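Side-chain contact in tungstate ABC transporter, periplasmic tungstate-binding protein (Geobacter sulfurreducens, PDB 3LR1), which probably captures tungstate in the periplasm and delivers it to its ABC transporter for uptake into the cell: residues Gly155-Met160 with Ala166-Asp171. Numbering follows the deposited sequence.
Sequences GPVITM and AYTLTD
In a helix-on-sheet layer within one lobe of this periplasmic binding protein fold, Val157 and Ile158 of helix 154-164 settle on Thr168 and Thr170 of strand 167-171, which follows the helix after a short connection. The nearest pair of CA atoms, Ile158 and Thr168, is 7.3 Å apart. No hydrogen bond crosses the interface; methyl groups rest against hydroxyl oxygens, and all four residues are buried. CG1 of Val157, trans to its backbone N (chi1 163°), lies 3.2 Å from OG1 of Thr168. That oxygen is satisfied by a hydrogen bond to the carbonyl O of Ile119 on the neighbouring strand. The side chains of Ile158 and Thr170 meet nearly at right angles. An extended chi2 of 169° carries CD1 of Ile158 to 3.5 Å from OG1 of Thr170. OG1 of Thr170 donates to O of Asp171 (2.9 Å), the donor lying 27° out of the plane of that carbonyl, so the proton of this buried hydroxyl has an acceptor although the oxygen faces the isoleucine methyl. Asp171 ends the strand as N-cap of helix 172-178, whose Thr174 and Phe178 also touch Ile158. Strand 167-171 itself runs between strand 118-120, parallel to it, and strand 78-90, antiparallel.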
loop_
_atom_site.group_PDB
_atom_site.type_symbol
_atom_site.label_atom_id
_atom_site.label_comp_id
_atom_site.label_asym_id
_atom_site.label_seq_id
_atom_site.Cartn_x
_atom_site.Cartn_y
_atom_site.Cartn_z
ATOM N N GLY A 155 -4.408 -6.288 5.920
ATOM C CA GLY A 155 -5.628 -7.023 6.188
ATOM C C GLY A 155 -5.550 -7.733 7.516
ATOM O O GLY A 155 -6.423 -7.580 8.407
ATOM N N PRO A 156 -4.494 -8.524 7.694
ATOM C CA PRO A 156 -4.379 -9.196 9.003
ATOM C C PRO A 156 -4.176 -8.232 10.170
ATOM O O PRO A 156 -4.559 -8.548 11.298
ATOM C CB PRO A 156 -3.156 -10.096 8.838
ATOM C CG PRO A 156 -3.014 -10.282 7.361
ATOM C CD PRO A 156 -3.820 -9.258 6.622
ATOM N N VAL A 157 -3.564 -7.066 9.913
ATOM C CA VAL A 157 -3.428 -6.116 11.004
ATOM C C VAL A 157 -4.804 -5.533 11.380
ATOM O O VAL A 157 -5.098 -5.399 12.541
ATOM C CB VAL A 157 -2.357 -5.050 10.693
ATOM C CG1 VAL A 157 -2.528 -3.843 11.635
ATOM C CG2 VAL A 157 -0.930 -5.777 10.838
ATOM N N ILE A 158 -5.657 -5.230 10.400
ATOM C CA ILE A 158 -7.009 -4.717 10.710
ATOM C C ILE A 158 -7.769 -5.778 11.496
ATOM O O ILE A 158 -8.469 -5.484 12.506
ATOM C CB ILE A 158 -7.794 -4.299 9.451
ATOM C CG1 ILE A 158 -7.116 -3.090 8.793
ATOM C CG2 ILE A 158 -9.256 -4.041 9.844
ATOM C CD1 ILE A 158 -7.649 -2.716 7.328
ATOM N N THR A 159 -7.617 -7.042 11.114
ATOM C CA THR A 159 -8.271 -8.090 11.901
ATOM C C THR A 159 -7.750 -8.177 13.325
ATOM O O THR A 159 -8.532 -8.378 14.248
ATOM C CB THR A 159 -8.088 -9.446 11.187
ATOM O OG1 THR A 159 -8.682 -9.357 9.906
ATOM C CG2 THR A 159 -8.737 -10.619 11.919
HETATM N N MSE A 160 -6.428 -8.115 13.511
HETATM C CA MSE A 160 -5.855 -8.217 14.859
HETATM C C MSE A 160 -6.275 -6.977 15.658
HETATM O O MSE A 160 -6.676 -7.111 16.778
HETATM C CB MSE A 160 -4.338 -8.317 14.795
HETATM C CG MSE A 160 -3.654 -8.684 16.156
HETATM SE SE MSE A 160 -1.679 -8.596 16.000
HETATM C CE MSE A 160 -1.467 -9.214 14.158
ATOM N N ALA A 166 -7.875 -2.457 19.446
ATOM C CA ALA A 166 -6.661 -1.645 19.365
ATOM C C ALA A 166 -6.859 -0.597 18.279
ATOM O O ALA A 166 -7.846 -0.625 17.503
ATOM C CB ALA A 166 -5.396 -2.529 19.064
ATOM N N TYR A 167 -5.936 0.372 18.282
ATOM C CA TYR A 167 -5.800 1.313 17.216
ATOM C C TYR A 167 -4.739 0.794 16.240
ATOM O O TYR A 167 -3.881 -0.002 16.587
ATOM C CB TYR A 167 -5.358 2.665 17.768
ATOM C CG TYR A 167 -6.307 3.334 18.708
ATOM C CD1 TYR A 167 -7.129 4.368 18.261
ATOM C CD2 TYR A 167 -6.330 3.030 20.070
ATOM C CE1 TYR A 167 -7.986 5.030 19.128
ATOM C CE2 TYR A 167 -7.199 3.710 20.940
ATOM C CZ TYR A 167 -8.011 4.708 20.462
ATOM O OH TYR A 167 -8.876 5.415 21.326
ATOM N N THR A 168 -4.829 1.241 15.003
ATOM C CA THR A 168 -3.832 0.962 14.014
ATOM C C THR A 168 -3.851 2.048 12.938
ATOM O O THR A 168 -4.922 2.675 12.682
ATOM C CB THR A 168 -3.991 -0.484 13.401
ATOM O OG1 THR A 168 -2.779 -0.798 12.681
ATOM C CG2 THR A 168 -5.195 -0.602 12.455
ATOM N N LEU A 169 -2.684 2.253 12.319
ATOM C CA LEU A 169 -2.512 3.091 11.178
ATOM C C LEU A 169 -2.751 2.204 9.961
ATOM O O LEU A 169 -2.148 1.130 9.832
ATOM C CB LEU A 169 -1.105 3.701 11.146
ATOM C CG LEU A 169 -0.817 4.618 9.986
ATOM C CD1 LEU A 169 -1.487 6.052 10.217
ATOM C CD2 LEU A 169 0.719 4.703 9.753
ATOM N N THR A 170 -3.707 2.612 9.123
ATOM C CA THR A 170 -4.083 1.844 7.938
ATOM C C THR A 170 -4.224 2.738 6.725
ATOM O O THR A 170 -4.588 3.893 6.839
ATOM C CB THR A 170 -5.417 1.006 8.153
ATOM O OG1 THR A 170 -5.687 0.208 6.988
ATOM C CG2 THR A 170 -6.636 1.883 8.417
ATOM N N ASP A 171 -3.918 2.213 5.527
ATOM C CA ASP A 171 -4.337 2.926 4.318
ATOM C C ASP A 171 -5.900 2.840 4.243
ATOM O O ASP A 171 -6.490 1.843 4.673
ATOM C CB ASP A 171 -3.681 2.321 3.101
ATOM C CG ASP A 171 -4.261 0.995 2.754
ATOM O OD1 ASP A 171 -3.890 0.005 3.421
ATOM O OD2 ASP A 171 -5.099 0.949 1.786
#